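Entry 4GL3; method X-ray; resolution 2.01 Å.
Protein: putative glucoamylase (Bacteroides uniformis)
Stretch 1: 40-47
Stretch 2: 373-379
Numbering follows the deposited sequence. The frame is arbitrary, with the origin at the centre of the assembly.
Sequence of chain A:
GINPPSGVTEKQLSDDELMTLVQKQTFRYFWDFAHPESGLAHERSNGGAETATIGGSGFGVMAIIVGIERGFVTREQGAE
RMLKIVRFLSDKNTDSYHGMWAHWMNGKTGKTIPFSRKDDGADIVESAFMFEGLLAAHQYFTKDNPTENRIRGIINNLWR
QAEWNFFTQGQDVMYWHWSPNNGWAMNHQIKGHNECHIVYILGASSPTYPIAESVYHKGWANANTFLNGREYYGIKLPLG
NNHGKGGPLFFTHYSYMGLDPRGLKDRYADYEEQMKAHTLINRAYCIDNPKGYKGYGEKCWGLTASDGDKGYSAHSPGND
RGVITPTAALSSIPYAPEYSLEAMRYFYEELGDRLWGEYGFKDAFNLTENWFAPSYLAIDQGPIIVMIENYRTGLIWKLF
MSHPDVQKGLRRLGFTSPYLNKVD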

# COMPACT_ATOMS: atom_id res chain seq x y z
N LEU A 40 1.96 -11.00 11.99
CA LEU A 40 2.39 -9.77 11.36
C LEU A 40 3.59 -9.98 10.44
O LEU A 40 4.35 -10.97 10.57
CB LEU A 40 2.70 -8.67 12.41
CG LEU A 40 1.59 -8.21 13.36
CD1 LEU A 40 2.11 -7.21 14.41
CD2 LEU A 40 0.41 -7.64 12.55
N ALA A 41 3.72 -9.07 9.48
CA ALA A 41 4.76 -9.12 8.46
C ALA A 41 6.03 -8.45 8.93
O ALA A 41 6.01 -7.40 9.61
CB ALA A 41 4.25 -8.43 7.18
N HIS A 42 7.16 -9.07 8.63
CA HIS A 42 8.46 -8.43 8.77
C HIS A 42 8.56 -7.24 7.80
O HIS A 42 8.03 -7.26 6.68
CB HIS A 42 9.60 -9.39 8.42
CG HIS A 42 9.92 -10.38 9.48
ND1 HIS A 42 9.31 -11.62 9.55
CD2 HIS A 42 10.83 -10.35 10.47
CE1 HIS A 42 9.82 -12.28 10.57
NE2 HIS A 42 10.74 -11.53 11.14
N GLU A 43 9.29 -6.20 8.22
CA GLU A 43 9.53 -5.07 7.35
C GLU A 43 10.34 -5.52 6.13
O GLU A 43 10.12 -5.01 5.02
CB GLU A 43 10.28 -3.94 8.11
CG GLU A 43 11.01 -2.88 7.24
CD GLU A 43 10.16 -1.74 6.56
OE1 GLU A 43 8.97 -1.35 6.96
OE2 GLU A 43 10.75 -1.20 5.56
N ARG A 44 11.29 -6.41 6.36
CA ARG A 44 12.17 -6.91 5.27
C ARG A 44 12.71 -8.31 5.63
O ARG A 44 12.65 -8.71 6.79
CB ARG A 44 13.34 -5.94 5.01
CG ARG A 44 14.23 -5.72 6.23
CD ARG A 44 15.46 -4.84 5.98
NE ARG A 44 15.17 -3.61 5.26
CZ ARG A 44 15.52 -3.33 3.99
NH1 ARG A 44 16.18 -4.21 3.22
NH2 ARG A 44 15.20 -2.14 3.48
N SER A 45 13.22 -9.04 4.63
CA SER A 45 13.75 -10.35 4.82
C SER A 45 15.18 -10.31 5.36
O SER A 45 15.68 -11.34 5.76
CB SER A 45 13.76 -11.10 3.47
OG SER A 45 14.52 -10.37 2.49
N ASN A 46 15.86 -9.17 5.34
CA ASN A 46 17.27 -9.15 5.78
C ASN A 46 17.49 -8.06 6.87
O ASN A 46 18.46 -7.33 6.85
CB ASN A 46 18.22 -8.98 4.58
CG ASN A 46 18.01 -7.65 3.83
OD1 ASN A 46 16.96 -7.00 3.94
ND2 ASN A 46 19.02 -7.26 3.03
N GLY A 47 16.56 -7.99 7.84
CA GLY A 47 16.59 -6.99 8.94
C GLY A 47 16.57 -7.66 10.31
O GLY A 47 17.11 -8.77 10.49
N ALA A 373 19.07 -6.69 -5.72
CA ALA A 373 18.78 -6.61 -4.30
C ALA A 373 18.82 -8.02 -3.69
O ALA A 373 18.33 -8.97 -4.29
CB ALA A 373 17.42 -6.00 -4.09
N PRO A 374 19.37 -8.16 -2.48
CA PRO A 374 19.25 -9.42 -1.81
C PRO A 374 17.94 -9.52 -1.01
O PRO A 374 17.70 -10.52 -0.39
CB PRO A 374 20.46 -9.41 -0.85
CG PRO A 374 20.54 -7.98 -0.43
CD PRO A 374 20.15 -7.19 -1.66
N SER A 375 17.09 -8.50 -1.03
CA SER A 375 16.04 -8.37 -0.08
C SER A 375 14.66 -8.50 -0.71
O SER A 375 14.46 -8.36 -1.92
CB SER A 375 16.12 -6.96 0.54
OG SER A 375 16.16 -6.03 -0.52
N TYR A 376 13.71 -8.73 0.17
CA TYR A 376 12.28 -8.53 -0.06
C TYR A 376 11.74 -7.62 1.06
O TYR A 376 12.12 -7.78 2.24
CB TYR A 376 11.54 -9.86 0.05
CG TYR A 376 12.04 -10.92 -0.85
CD1 TYR A 376 13.07 -11.74 -0.47
CD2 TYR A 376 11.49 -11.08 -2.13
CE1 TYR A 376 13.53 -12.75 -1.33
CE2 TYR A 376 11.95 -12.05 -2.99
CZ TYR A 376 12.97 -12.87 -2.59
OH TYR A 376 13.41 -13.84 -3.47
N LEU A 377 10.84 -6.71 0.71
CA LEU A 377 10.21 -5.79 1.65
C LEU A 377 8.70 -5.99 1.64
O LEU A 377 8.08 -6.08 0.57
CB LEU A 377 10.52 -4.34 1.25
CG LEU A 377 11.84 -3.71 1.70
CD1 LEU A 377 13.03 -4.54 1.28
CD2 LEU A 377 11.94 -2.27 1.14
N ALA A 378 8.09 -6.02 2.83
CA ALA A 378 6.62 -6.11 2.94
C ALA A 378 5.91 -5.10 2.06
O ALA A 378 4.90 -5.42 1.43
CB ALA A 378 6.14 -5.91 4.39
N ILE A 379 6.35 -3.85 2.12
CA ILE A 379 5.57 -2.79 1.45
C ILE A 379 5.70 -2.82 -0.09
O ILE A 379 4.92 -2.21 -0.76
CB ILE A 379 5.88 -1.36 2.01
CG1 ILE A 379 7.35 -0.99 1.78
CG2 ILE A 379 5.43 -1.24 3.50
CD1 ILE A 379 7.81 0.36 2.39
O HOH W 1 8.27 -3.16 4.26
O HOH W 2 16.72 -11.51 1.95

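Two segments distant in sequence can be joined by very little regular structure, provided that side chains complete what the backbone begins. In this putative glucoamylase a single beta bridge, Arg44 with Leu377, does the joining. On one side of it Ala378 N donates to Glu43 O (3.2 Å); on the other, Ser45 N donates to Tyr376 O (2.9 Å). Between these bonds the chains come close enough for CA-H...O contacts, with Arg44 CA 3.2 Å from Tyr376 O and Leu377 CA 3.5 Å from Glu43 O.

The pairing is then extended by a side chain. Ser45 points toward the partner and, with chi1 in the p well, places OG where Tyr376 N can donate to it at 3.0 Å. A short hydroxyl thus serves where a backbone carbonyl might be expected. The same OG lies at the edge of the Tyr376 ring, 3.6 Å from CD1, and water 2 links it (2.5 Å) to Pro374 O (2.7 Å).

Arg44 sets off sideways. Its p, t, p course through chi1 to chi3 carries the guanidinium alongside the second stretch, where Leu377 CD1 covers one face, 3.7 Å from NH1. Leu377, in the m, p rotamer, also starts sideways, but its end comes nearer. The guanidinium is steadied from its own stretch: Arg44 NH1 donates to Asn46 OD1 at 3.0 Å, nearly straight at 169°. Asn46, also p at chi1, has OD1 3.5 Å from Ser375 CB.

At the other end the approach is made by small side chains. Ala378 CB sits 3.3 Å from His42 O and 4.2 Å from Ala41 CB, a modest apolar contact. Here the helix begins, and water 1 bridges Glu43 O (2.7 Å) to Ile379 N (3.0 Å). In all, 433 Å² is buried.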